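Local coordinates for phiAB6 tailspike (Unidentified phage, PDB 5JS4), which is a trimeric phage tailspike with a beta-helical body that probably binds and fragments the exopolysaccharide of the host bacterium Acinetobacter baumannii, at residues Ile315-Ser320 / Ala342-Gly347; Val352-Ile357 / Ile367-Phe372; Val256-Ala261 / Leu286-Asp291. All blocks are in the same frame, centred on the assembly; numbering follows the deposited sequence.

Contact 1: Ile315-Ser320 / Ala342-Gly347; sequences IDVDGS and ARCSNG
Asp316 and Arg343 lie side by side and point the same way, their carboxylate and guanidinium planes turned 85° apart. At the guanidinium edge, in its plane, sits Ser345 OG, which takes a straight bond from Arg343 NE at 2.9 Å. Asp316 OD1 also comes to the edge near that plane, but its salt bridge to Arg343 NE is long, 4.0 Å. The serine hydroxyl closes the gap: Ser345 OG donates to Asp316 OD1 at 2.6 Å, entering on the syn side of the carboxylate, and so relays between base and acid. Arg343 starts with CG wedged between its backbone N and carbonyl carbon (chi1 65°), runs straight through chi2 and then bends at chi3, which lays CG beside the carboxylate and swings NE back toward Ser345. Asp316 OD2 is bridged to Arg283, so the carboxylate lies between two arginines, only distantly paired with Arg343.

Beneath these side chains the strands run parallel, with Val317 N bonded to Arg343 O at 2.8 Å and Ser345 N to Val317 O beyond it. The last bond of the series, Gly319 N to Ser345 O at 2.7 Å, is more bent. On the opposite face Ile315 packs on Ala342. Just past the strand end Gly319 CA rests 3.6 Å from Cys344 SG, where the chains close together. There Asp318 OD1 makes an Asx turn, accepting from both Ser320 N and Ser320 OG; a water ties the same oxygen to Asn346 OD1. Arg343 NH1 holds a bound malonate, probably from the crystallisation liquor. Parallel pairing of strands from successive coils, with Asp316, Arg343 and Ser345 on one face and Ile315, Val317, Ala342 and Cys344 on the other, fits the right-handed parallel beta-helix of the pectate lyase-like family.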
ATOM      1  N   ILE A 315      13.799  -9.965 -30.646  1.00 12.89           N
ATOM      2  CA  ILE A 315      13.323 -11.171 -31.305  1.00 13.82           C
ATOM      3  C   ILE A 315      12.119 -10.758 -32.145  1.00 14.45           C
ATOM      4  O   ILE A 315      11.218 -10.083 -31.653  1.00 14.58           O
ATOM      5  CB  ILE A 315      12.943 -12.258 -30.284  1.00 14.33           C
ATOM      6  CG1 ILE A 315      14.207 -12.763 -29.583  1.00 14.77           C
ATOM      7  CG2 ILE A 315      12.209 -13.408 -30.966  1.00 15.23           C
ATOM      8  CD1 ILE A 315      13.953 -13.667 -28.397  1.00 15.17           C
ATOM      9  N   ASP A 316      12.126 -11.146 -33.417  1.00 14.89           N
ATOM     10  CA  ASP A 316      11.071 -10.783 -34.354  1.00 15.37           C
ATOM     11  C   ASP A 316      10.480 -12.073 -34.913  1.00 15.20           C
ATOM     12  O   ASP A 316      11.039 -12.691 -35.825  1.00 16.21           O
ATOM     13  CB  ASP A 316      11.643  -9.888 -35.456  1.00 16.35           C
ATOM     14  CG  ASP A 316      10.573  -9.272 -36.344  1.00 17.51           C
ATOM     15  OD1 ASP A 316       9.432  -9.778 -36.375  1.00 18.34           O
ATOM     16  OD2 ASP A 316      10.884  -8.267 -37.019  1.00 18.75           O
ATOM     17  N   VAL A 317       9.357 -12.487 -34.334  1.00 14.98           N
ATOM     18  CA  VAL A 317       8.684 -13.719 -34.724  1.00 15.52           C
ATOM     19  C   VAL A 317       7.895 -13.476 -36.006  1.00 16.49           C
ATOM     20  O   VAL A 317       7.128 -12.518 -36.097  1.00 16.22           O
ATOM     21  CB  VAL A 317       7.742 -14.211 -33.605  1.00 16.22           C
ATOM     22  CG1 VAL A 317       6.983 -15.458 -34.036  1.00 16.68           C
ATOM     23  CG2 VAL A 317       8.535 -14.490 -32.335  1.00 16.49           C
ATOM     24  N   ASP A 318       8.097 -14.341 -36.996  1.00 17.15           N
ATOM     25  CA  ASP A 318       7.406 -14.221 -38.278  1.00 17.97           C
ATOM     26  C   ASP A 318       6.008 -14.824 -38.174  1.00 18.29           C
ATOM     27  O   ASP A 318       5.827 -16.035 -38.317  1.00 19.40           O
ATOM     28  CB  ASP A 318       8.214 -14.912 -39.378  1.00 18.69           C
ATOM     29  CG  ASP A 318       7.580 -14.780 -40.751  1.00 20.93           C
ATOM     30  OD1 ASP A 318       6.547 -14.088 -40.888  1.00 20.72           O
ATOM     31  OD2 ASP A 318       8.129 -15.375 -41.699  1.00 24.09           O
ATOM     32  N   GLY A 319       5.024 -13.964 -37.927  1.00 18.11           N
ATOM     33  CA  GLY A 319       3.638 -14.389 -37.778  1.00 18.75           C
ATOM     34  C   GLY A 319       2.984 -14.902 -39.050  1.00 20.44           C
ATOM     35  O   GLY A 319       1.905 -15.489 -38.988  1.00 21.70           O
ATOM     36  N   SER A 320       3.627 -14.681 -40.197  1.00 20.69           N
ATOM     37  CA  SER A 320       3.129 -15.192 -41.479  1.00 22.45           C
ATOM     38  C   SER A 320       3.578 -16.631 -41.758  1.00 22.89           C
ATOM     39  O   SER A 320       3.107 -17.250 -42.711  1.00 26.27           O
ATOM     40  CB  SER A 320       3.568 -14.281 -42.629  1.00 23.83           C
ATOM     41  OG  SER A 320       4.935 -14.467 -42.960  1.00 24.42           O
ATOM     42  N   ALA A 342      10.546  -8.103 -27.922  1.00 12.20           N
ATOM     43  CA  ALA A 342      10.093  -9.144 -28.838  1.00 12.49           C
ATOM     44  C   ALA A 342       8.792  -8.744 -29.509  1.00 13.25           C
ATOM     45  O   ALA A 342       7.846  -8.325 -28.842  1.00 13.21           O
ATOM     46  CB  ALA A 342       9.929 -10.463 -28.105  1.00 13.43           C
ATOM     47  N   ARG A 343       8.758  -8.874 -30.835  1.00 13.64           N
ATOM     48  CA  ARG A 343       7.579  -8.548 -31.619  1.00 13.96           C
ATOM     49  C   ARG A 343       7.171  -9.714 -32.508  1.00 14.22           C
ATOM     50  O   ARG A 343       7.965 -10.625 -32.770  1.00 13.86           O
ATOM     51  CB  ARG A 343       7.834  -7.308 -32.487  1.00 14.56           C
ATOM     52  CG  ARG A 343       8.905  -7.487 -33.558  1.00 15.66           C
ATOM     53  CD  ARG A 343       8.973  -6.306 -34.514  1.00 16.77           C
ATOM     54  NE  ARG A 343       7.833  -6.268 -35.433  1.00 17.55           N
ATOM     55  CZ  ARG A 343       6.745  -5.507 -35.296  1.00 18.53           C
ATOM     56  NH1 ARG A 343       6.602  -4.679 -34.263  1.00 18.98           N
ATOM     57  NH2 ARG A 343       5.782  -5.575 -36.211  1.00 19.89           N
ATOM     58  N   CYS A 344       5.924  -9.670 -32.963  1.00 15.20           N
ATOM     59  CA  CYS A 344       5.442 -10.555 -34.008  1.00 15.84           C
ATOM     60  C   CYS A 344       5.109  -9.703 -35.222  1.00 16.38           C
ATOM     61  O   CYS A 344       4.312  -8.764 -35.126  1.00 16.05           O
ATOM     62  CB  CYS A 344       4.203 -11.313 -33.548  1.00 16.08           C
ATOM     63  SG  CYS A 344       3.643 -12.554 -34.730  1.00 18.82           S
ATOM     64  N   SER A 345       5.736 -10.019 -36.351  1.00 17.09           N
ATOM     65  CA  SER A 345       5.506  -9.305 -37.601  1.00 18.06           C
ATOM     66  C   SER A 345       4.562 -10.104 -38.491  1.00 18.79           C
ATOM     67  O   SER A 345       4.690 -11.324 -38.596  1.00 18.20           O
ATOM     68  CB  SER A 345       6.829  -9.080 -38.336  1.00 18.57           C
ATOM     69  OG  SER A 345       7.710  -8.272 -37.574  1.00 18.92           O
ATOM     70  N   ASN A 346       3.613  -9.407 -39.114  1.00 19.46           N
ATOM     71  CA  ASN A 346       2.709 -10.006 -40.102  1.00 20.49           C
ATOM     72  C   ASN A 346       1.925 -11.210 -39.578  1.00 20.56           C
ATOM     73  O   ASN A 346       1.728 -12.193 -40.294  1.00 22.28           O
ATOM     74  CB  ASN A 346       3.495 -10.385 -41.363  1.00 22.18           C
ATOM     75  CG  ASN A 346       4.232  -9.204 -41.960  1.00 24.09           C
ATOM     76  OD1 ASN A 346       5.459  -9.209 -42.059  1.00 27.79           O
ATOM     77  ND2 ASN A 346       3.486  -8.177 -42.349  1.00 25.06           N
ATOM     78  N   GLY A 347       1.470 -11.120 -38.329  1.00 19.57           N
ATOM     79  CA  GLY A 347       0.731 -12.209 -37.688  1.00 20.38           C
ATOM     80  C   GLY A 347      -0.738 -11.922 -37.426  1.00 20.61           C
ATOM     81  O   GLY A 347      -1.399 -12.694 -36.733  1.00 20.97           O
TER
HETATM   82  O   HOH W   1       7.096 -11.429 -41.495  1.00 29.66           O

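Contact 2: Val352-Ile357 / Ile367-Phe372; sequences VSFIEI and ITLINF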
ATOM      1  N   VAL A 352      -0.714 -16.166 -33.231  1.00 17.49           N
ATOM      2  CA  VAL A 352       0.634 -16.526 -32.816  1.00 16.62           C
ATOM      3  C   VAL A 352       0.884 -15.894 -31.453  1.00 15.50           C
ATOM      4  O   VAL A 352       0.808 -14.677 -31.310  1.00 15.46           O
ATOM      5  CB  VAL A 352       1.691 -16.039 -33.828  1.00 17.24           C
ATOM      6  CG1 VAL A 352       3.087 -16.464 -33.391  1.00 17.60           C
ATOM      7  CG2 VAL A 352       1.391 -16.585 -35.218  1.00 17.30           C
ATOM      8  N   SER A 353       1.153 -16.725 -30.452  1.00 14.84           N
ATOM      9  CA  SER A 353       1.457 -16.245 -29.101  1.00 14.69           C
ATOM     10  C   SER A 353       2.969 -16.266 -28.893  1.00 14.27           C
ATOM     11  O   SER A 353       3.683 -16.932 -29.641  1.00 14.88           O
ATOM     12  CB  SER A 353       0.735 -17.105 -28.063  1.00 15.54           C
ATOM     13  OG  SER A 353      -0.669 -16.903 -28.146  1.00 15.88           O
ATOM     14  N   PHE A 354       3.470 -15.530 -27.898  1.00 13.25           N
ATOM     15  CA  PHE A 354       4.925 -15.374 -27.770  1.00 13.42           C
ATOM     16  C   PHE A 354       5.617 -16.478 -26.973  1.00 13.18           C
ATOM     17  O   PHE A 354       6.464 -17.181 -27.519  1.00 13.49           O
ATOM     18  CB  PHE A 354       5.327 -14.000 -27.213  1.00 13.62           C
ATOM     19  CG  PHE A 354       6.813 -13.851 -27.015  1.00 13.41           C
ATOM     20  CD1 PHE A 354       7.695 -14.133 -28.055  1.00 13.86           C
ATOM     21  CD2 PHE A 354       7.338 -13.443 -25.795  1.00 13.49           C
ATOM     22  CE1 PHE A 354       9.062 -14.015 -27.885  1.00 14.45           C
ATOM     23  CE2 PHE A 354       8.708 -13.320 -25.621  1.00 13.87           C
ATOM     24  CZ  PHE A 354       9.570 -13.609 -26.667  1.00 13.60           C
ATOM     25  N   ILE A 355       5.279 -16.625 -25.695  1.00 13.40           N
ATOM     26  CA  ILE A 355       6.055 -17.507 -24.824  1.00 13.11           C
ATOM     27  C   ILE A 355       5.215 -18.220 -23.761  1.00 13.00           C
ATOM     28  O   ILE A 355       4.299 -17.636 -23.177  1.00 13.57           O
ATOM     29  CB  ILE A 355       7.219 -16.714 -24.179  1.00 12.84           C
ATOM     30  CG1 ILE A 355       8.245 -17.653 -23.540  1.00 13.16           C
ATOM     31  CG2 ILE A 355       6.690 -15.679 -23.191  1.00 13.00           C
ATOM     32  CD1 ILE A 355       9.631 -17.051 -23.458  1.00 13.11           C
ATOM     33  N   GLU A 356       5.534 -19.494 -23.538  1.00 13.01           N
ATOM     34  CA  GLU A 356       4.913 -20.297 -22.493  1.00 13.91           C
ATOM     35  C   GLU A 356       5.895 -20.478 -21.348  1.00 13.71           C
ATOM     36  O   GLU A 356       7.030 -20.911 -21.557  1.00 14.18           O
ATOM     37  CB  GLU A 356       4.473 -21.657 -23.031  1.00 14.78           C
ATOM     38  CG  GLU A 356       3.327 -21.549 -24.020  1.00 16.15           C
ATOM     39  CD  GLU A 356       2.863 -22.877 -24.573  1.00 17.28           C
ATOM     40  OE1 GLU A 356       3.223 -23.933 -24.013  1.00 18.19           O
ATOM     41  OE2 GLU A 356       2.120 -22.854 -25.576  1.00 18.97           O
ATOM     42  N   ILE A 357       5.447 -20.138 -20.143  1.00 13.41           N
ATOM     43  CA  ILE A 357       6.276 -20.210 -18.942  1.00 13.49           C
ATOM     44  C   ILE A 357       5.442 -20.806 -17.806  1.00 13.30           C
ATOM     45  O   ILE A 357       4.261 -20.494 -17.671  1.00 14.65           O
ATOM     46  CB  ILE A 357       6.836 -18.815 -18.567  1.00 13.39           C
ATOM     47  CG1 ILE A 357       7.783 -18.924 -17.369  1.00 13.64           C
ATOM     48  CG2 ILE A 357       5.712 -17.817 -18.300  1.00 13.36           C
ATOM     49  CD1 ILE A 357       8.560 -17.657 -17.072  1.00 13.40           C
ATOM     50  N   ILE A 367      10.715  -6.104 -19.888  1.00 11.05           N
ATOM     51  CA  ILE A 367      10.393  -6.626 -21.208  1.00 11.14           C
ATOM     52  C   ILE A 367       9.474  -5.681 -21.971  1.00 11.09           C
ATOM     53  O   ILE A 367       8.710  -4.908 -21.382  1.00 10.66           O
ATOM     54  CB  ILE A 367       9.769  -8.042 -21.148  1.00 11.65           C
ATOM     55  CG1 ILE A 367       8.393  -8.032 -20.462  1.00 12.15           C
ATOM     56  CG2 ILE A 367      10.725  -9.001 -20.449  1.00 11.96           C
ATOM     57  CD1 ILE A 367       7.646  -9.347 -20.571  1.00 12.33           C
ATOM     58  N   THR A 368       9.579  -5.756 -23.292  1.00 11.28           N
ATOM     59  CA  THR A 368       8.699  -5.046 -24.203  1.00 11.14           C
ATOM     60  C   THR A 368       8.215  -6.056 -25.230  1.00 11.38           C
ATOM     61  O   THR A 368       9.025  -6.638 -25.950  1.00 11.26           O
ATOM     62  CB  THR A 368       9.440  -3.896 -24.900  1.00 11.72           C
ATOM     63  OG1 THR A 368       9.971  -3.013 -23.909  1.00 12.66           O
ATOM     64  CG2 THR A 368       8.507  -3.115 -25.817  1.00 12.19           C
ATOM     65  N   LEU A 369       6.902  -6.270 -25.279  1.00 11.56           N
ATOM     66  CA  LEU A 369       6.304  -7.233 -26.204  1.00 12.03           C
ATOM     67  C   LEU A 369       5.303  -6.528 -27.099  1.00 12.79           C
ATOM     68  O   LEU A 369       4.492  -5.731 -26.624  1.00 12.63           O
ATOM     69  CB  LEU A 369       5.623  -8.372 -25.450  1.00 12.43           C
ATOM     70  CG  LEU A 369       6.516  -9.159 -24.485  1.00 12.69           C
ATOM     71  CD1 LEU A 369       5.718 -10.258 -23.805  1.00 13.05           C
ATOM     72  CD2 LEU A 369       7.724  -9.757 -25.188  1.00 12.80           C
ATOM     73  N   ILE A 370       5.376  -6.832 -28.394  1.00 13.23           N
ATOM     74  CA  ILE A 370       4.626  -6.105 -29.418  1.00 13.45           C
ATOM     75  C   ILE A 370       3.870  -7.086 -30.316  1.00 13.82           C
ATOM     76  O   ILE A 370       4.469  -7.983 -30.910  1.00 14.15           O
ATOM     77  CB  ILE A 370       5.561  -5.225 -30.276  1.00 14.50           C
ATOM     78  CG1 ILE A 370       6.491  -4.377 -29.393  1.00 14.82           C
ATOM     79  CG2 ILE A 370       4.755  -4.311 -31.188  1.00 14.84           C
ATOM     80  CD1 ILE A 370       7.834  -5.011 -29.099  1.00 16.08           C
ATOM     81  N   ASN A 371       2.558  -6.881 -30.424  1.00 13.76           N
ATOM     82  CA  ASN A 371       1.650  -7.780 -31.148  1.00 13.65           C
ATOM     83  C   ASN A 371       1.545  -9.134 -30.434  1.00 14.10           C
ATOM     84  O   ASN A 371       1.613  -9.176 -29.206  1.00 14.35           O
ATOM     85  CB  ASN A 371       2.034  -7.906 -32.636  1.00 14.47           C
ATOM     86  CG  ASN A 371       2.077  -6.563 -33.341  1.00 15.47           C
ATOM     87  OD1 ASN A 371       1.213  -5.710 -33.127  1.00 17.00           O
ATOM     88  ND2 ASN A 371       3.081  -6.367 -34.185  1.00 16.36           N
ATOM     89  N   PHE A 372       1.385 -10.220 -31.191  1.00 13.99           N
ATOM     90  CA  PHE A 372       1.057 -11.554 -30.665  1.00 13.65           C
ATOM     91  C   PHE A 372      -0.407 -11.653 -30.237  1.00 14.12           C
ATOM     92  O   PHE A 372      -1.086 -10.645 -30.030  1.00 14.39           O
ATOM     93  CB  PHE A 372       1.960 -11.986 -29.496  1.00 13.86           C
ATOM     94  CG  PHE A 372       3.410 -12.127 -29.856  1.00 13.40           C
ATOM     95  CD1 PHE A 372       3.879 -13.275 -30.483  1.00 13.77           C
ATOM     96  CD2 PHE A 372       4.318 -11.125 -29.538  1.00 13.01           C
ATOM     97  CE1 PHE A 372       5.220 -13.411 -30.802  1.00 13.45           C
ATOM     98  CE2 PHE A 372       5.657 -11.256 -29.854  1.00 12.85           C
ATOM     99  CZ  PHE A 372       6.111 -12.398 -30.488  1.00 13.31           C
TER
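Phe354 leans across to Phe372 from its first side-chain atom. CB stands over the centre of the Phe372 ring, 3.5 Å from the centroid and only 5° off the ring normal, a CH-pi contact made square on the face. With CG anti to the backbone N (chi1 177°), the Phe354 ring continues past the rim of that face. Its CG lies 3.8 Å from Phe372 CZ, and CD1 comes closer to the same CZ, at 3.4 Å. The two rings are neither stacked nor edge-to-face: their planes meet at 47°. On the other flank CD2 and then CE2 reach the end of Leu369, whose CD2 methyl is 3.7 Å from Phe354 CE2; the leucine side chain crosses the phenylalanine at about a right angle.

These residues fill the interior of the parallel beta-helix, where strands 353-358 and 362-370, consecutive along the chain but in different sheets of the coil, turn their side chains into a common core. Phe354 also meets Phe330 of the preceding coil, ring planes nearly perpendicular, and Phe372 rests on Cys344, so the apolar packing continues into the neighbouring coil.

Phe372 follows Asn371 where the chain leaves strand 362-370, and both residues have positive phi. This turn presents the ring to the 352-357 segment, whereas the Asn371 side chain turns elsewhere, ND2 bonding Cys344 O and the bound malonate. The Phe372 ring has Val352 O at its edge, in plane, with CD1 3.5 Å from that oxygen. Val352 O also receives a CA-H...O contact from Phe372 CA at 3.2 Å, and Val352 CG1 adds a looser apolar touch to Phe372 CD1.

Contact 3: Val256-Ala261 / Leu286-Asp291; sequences VTDDSA and LKNQVD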
ATOM      1  N   VAL A 256      16.248 -10.822 -41.593  1.00 21.68           N
ATOM      2  CA  VAL A 256      15.813 -11.582 -42.774  1.00 22.95           C
ATOM      3  C   VAL A 256      15.929 -13.094 -42.557  1.00 22.47           C
ATOM      4  O   VAL A 256      14.964 -13.832 -42.750  1.00 23.56           O
ATOM      5  CB  VAL A 256      16.646 -11.204 -44.021  1.00 24.41           C
ATOM      6  CG1 VAL A 256      16.198 -12.003 -45.239  1.00 25.86           C
ATOM      7  CG2 VAL A 256      16.544  -9.711 -44.306  1.00 25.32           C
ATOM      8  N   THR A 257      17.120 -13.543 -42.173  1.00 21.69           N
ATOM      9  CA  THR A 257      17.421 -14.968 -42.037  1.00 22.10           C
ATOM     10  C   THR A 257      16.696 -15.598 -40.849  1.00 20.79           C
ATOM     11  O   THR A 257      16.709 -15.048 -39.751  1.00 20.39           O
ATOM     12  CB  THR A 257      18.937 -15.189 -41.847  1.00 23.18           C
ATOM     13  OG1 THR A 257      19.656 -14.497 -42.874  1.00 23.73           O
ATOM     14  CG2 THR A 257      19.290 -16.673 -41.894  1.00 24.31           C
ATOM     15  N   ASP A 258      16.079 -16.758 -41.072  1.00 20.11           N
ATOM     16  CA  ASP A 258      15.453 -17.516 -39.989  1.00 19.88           C
ATOM     17  C   ASP A 258      16.533 -18.071 -39.064  1.00 19.42           C
ATOM     18  O   ASP A 258      17.368 -18.869 -39.487  1.00 20.37           O
ATOM     19  CB  ASP A 258      14.596 -18.663 -40.544  1.00 20.67           C
ATOM     20  CG  ASP A 258      13.941 -19.502 -39.446  1.00 20.99           C
ATOM     21  OD1 ASP A 258      13.732 -18.990 -38.322  1.00 19.93           O
ATOM     22  OD2 ASP A 258      13.621 -20.680 -39.710  1.00 23.95           O
ATOM     23  N   ASP A 259      16.511 -17.636 -37.807  1.00 18.55           N
ATOM     24  CA  ASP A 259      17.484 -18.084 -36.808  1.00 17.36           C
ATOM     25  C   ASP A 259      16.948 -19.183 -35.888  1.00 16.86           C
ATOM     26  O   ASP A 259      17.615 -19.554 -34.924  1.00 16.98           O
ATOM     27  CB  ASP A 259      17.951 -16.893 -35.958  1.00 17.06           C
ATOM     28  CG  ASP A 259      18.831 -15.924 -36.728  1.00 17.08           C
ATOM     29  OD1 ASP A 259      19.543 -16.350 -37.665  1.00 17.63           O
ATOM     30  OD2 ASP A 259      18.831 -14.725 -36.378  1.00 17.24           O
ATOM     31  N   SER A 260      15.767 -19.724 -36.184  1.00 17.86           N
ATOM     32  CA  SER A 260      15.136 -20.695 -35.284  1.00 18.57           C
ATOM     33  C   SER A 260      16.017 -21.920 -35.009  1.00 17.72           C
ATOM     34  O   SER A 260      16.094 -22.381 -33.870  1.00 17.17           O
ATOM     35  CB  SER A 260      13.761 -21.125 -35.809  1.00 20.17           C
ATOM     36  OG  SER A 260      13.863 -21.749 -37.073  1.00 23.69           O
ATOM     37  N   ALA A 261      16.690 -22.434 -36.038  1.00 17.98           N
ATOM     38  CA  ALA A 261      17.572 -23.592 -35.870  1.00 18.03           C
ATOM     39  C   ALA A 261      18.743 -23.271 -34.940  1.00 17.08           C
ATOM     40  O   ALA A 261      19.127 -24.095 -34.113  1.00 18.05           O
ATOM     41  CB  ALA A 261      18.081 -24.084 -37.219  1.00 18.62           C
ATOM     42  N   LEU A 286      12.489 -15.362 -36.286  1.00 16.47           N
ATOM     43  CA  LEU A 286      12.103 -16.738 -35.985  1.00 17.30           C
ATOM     44  C   LEU A 286      10.890 -17.115 -36.823  1.00 17.90           C
ATOM     45  O   LEU A 286       9.845 -16.473 -36.722  1.00 17.98           O
ATOM     46  CB  LEU A 286      11.766 -16.891 -34.503  1.00 18.27           C
ATOM     47  CG  LEU A 286      12.918 -16.650 -33.526  1.00 19.41           C
ATOM     48  CD1 LEU A 286      12.398 -16.667 -32.102  1.00 20.71           C
ATOM     49  CD2 LEU A 286      14.018 -17.686 -33.702  1.00 20.24           C
ATOM     50  N   LYS A 287      11.037 -18.147 -37.653  1.00 18.89           N
ATOM     51  CA  LYS A 287       9.936 -18.645 -38.493  1.00 18.83           C
ATOM     52  C   LYS A 287       9.402 -19.997 -38.021  1.00 18.77           C
ATOM     53  O   LYS A 287       8.444 -20.527 -38.590  1.00 20.49           O
ATOM     54  CB  LYS A 287      10.392 -18.757 -39.950  1.00 19.19           C
ATOM     55  CG  LYS A 287      10.885 -17.448 -40.538  1.00 20.77           C
ATOM     56  CD  LYS A 287      11.134 -17.560 -42.032  1.00 21.83           C
ATOM     57  CE  LYS A 287      11.703 -16.262 -42.579  1.00 24.52           C
ATOM     58  NZ  LYS A 287      11.947 -16.330 -44.046  1.00 27.05           N
ATOM     59  N   ASN A 288      10.026 -20.556 -36.988  1.00 18.88           N
ATOM     60  CA  ASN A 288       9.605 -21.827 -36.414  1.00 18.65           C
ATOM     61  C   ASN A 288       9.633 -21.753 -34.897  1.00 18.40           C
ATOM     62  O   ASN A 288      10.381 -20.963 -34.317  1.00 18.64           O
ATOM     63  CB  ASN A 288      10.518 -22.956 -36.889  1.00 19.08           C
ATOM     64  CG  ASN A 288      10.399 -23.210 -38.378  1.00 19.40           C
ATOM     65  OD1 ASN A 288       9.468 -23.879 -38.831  1.00 25.41           O
ATOM     66  ND2 ASN A 288      11.340 -22.676 -39.152  1.00 15.75           N
ATOM     67  N   GLN A 289       8.817 -22.590 -34.264  1.00 18.09           N
ATOM     68  CA  GLN A 289       8.749 -22.664 -32.811  1.00 17.67           C
ATOM     69  C   GLN A 289      10.098 -23.082 -32.244  1.00 17.57           C
ATOM     70  O   GLN A 289      10.778 -23.937 -32.813  1.00 18.64           O
ATOM     71  CB  GLN A 289       7.676 -23.669 -32.391  1.00 18.44           C
ATOM     72  CG  GLN A 289       7.461 -23.789 -30.893  1.00 18.46           C
ATOM     73  CD  GLN A 289       6.345 -24.759 -30.563  1.00 19.16           C
ATOM     74  OE1 GLN A 289       6.525 -25.975 -30.650  1.00 21.97           O
ATOM     75  NE2 GLN A 289       5.183 -24.231 -30.194  1.00 18.93           N
ATOM     76  N   VAL A 290      10.482 -22.457 -31.134  1.00 16.72           N
ATOM     77  CA  VAL A 290      11.690 -22.821 -30.407  1.00 16.28           C
ATOM     78  C   VAL A 290      11.280 -23.444 -29.079  1.00 15.36           C
ATOM     79  O   VAL A 290      10.461 -22.886 -28.352  1.00 15.12           O
ATOM     80  CB  VAL A 290      12.585 -21.590 -30.156  1.00 16.75           C
ATOM     81  CG1 VAL A 290      13.753 -21.935 -29.239  1.00 17.03           C
ATOM     82  CG2 VAL A 290      13.086 -21.028 -31.479  1.00 17.70           C
ATOM     83  N   ASP A 291      11.840 -24.613 -28.785  1.00 16.10           N
ATOM     84  CA  ASP A 291      11.665 -25.265 -27.496  1.00 16.26           C
ATOM     85  C   ASP A 291      12.852 -24.871 -26.626  1.00 15.04           C
ATOM     86  O   ASP A 291      13.978 -25.300 -26.874  1.00 14.85           O
ATOM     87  CB  ASP A 291      11.595 -26.785 -27.679  1.00 17.52           C
ATOM     88  CG  ASP A 291      11.251 -27.526 -26.396  1.00 18.49           C
ATOM     89  OD1 ASP A 291      11.357 -26.943 -25.296  1.00 18.38           O
ATOM     90  OD2 ASP A 291      10.874 -28.714 -26.485  1.00 20.87           O
TER
HETATM   91  O   HOH W   2      12.574 -13.585 -44.078  1.00 43.68           O
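Two backbone amides from different parts of the chain pinch one oxygen of Asp258 from opposite faces of its carboxylate. Lys287 N reaches Asp258 OD1 at 2.9 Å from 59° above the plane on one side, and Ser260 N reaches it at 3.0 Å from 63° on the other. The second of these bonds closes an Asx turn that leads into helix 260-268. The other oxygen is engaged too: Ser260 OG donates to Asp258 OD2 at 2.9 Å, and Asn288 ND2 adds a weak bond to OD2, its amide plane 39° from the carboxylate.

Lys287 crosses Asp258 with its aliphatic part, CB lying 3.7 Å from Asp258 CG. Extended beyond CG, the chain carries NZ past the acid to a water that is held in turn by Val256 O. The apolar share comes from Leu286, whose CD2 touches Ser260 CA at 3.6 Å at the start of the helix. Leu286 and Val290 also pack on Phe263, so the first turns of helix 260-268 lie over early strands of the beta-helix, consistent with the N-terminal cap of pectate lyase-like folds.

Asp259, at the N-cap position, turns its carboxylate instead to Lys252 N and Gly253 N. Asn288 N is buried here without a partner. With three good donors and a weaker fourth directed at its carboxylate, and the start of a helix beside it, Asp258 is probably held as an anion although Lys287 NZ stays 6.4 Å from Asp258 OD2.

In the fold
All three contacts belong to the early coils of one beta-helix. Contact 2 is its buried interior, almost wholly apolar, with no conventional hydrogen bond between its segments, while contacts 1 and 3 are partly buried and mix packing with polar networks. Contacts 1 and 3 adjoin through strand pairing: Leu286 bonds to Asp316 and Asp318, and contact 3 lies one strand earlier, probably at the capped end, where helix 260-268 begins. Contacts 1 and 2 meet through neighbouring strands 340-345 and 362-370, where Asn371 ND2 bonds to Cys344 O and, with Arg343, frames the malonate pocket. Contacts 2 and 3 do not touch, their centres about 15 Å apart, although strands 290-291 and 353-358 share a parallel sheet.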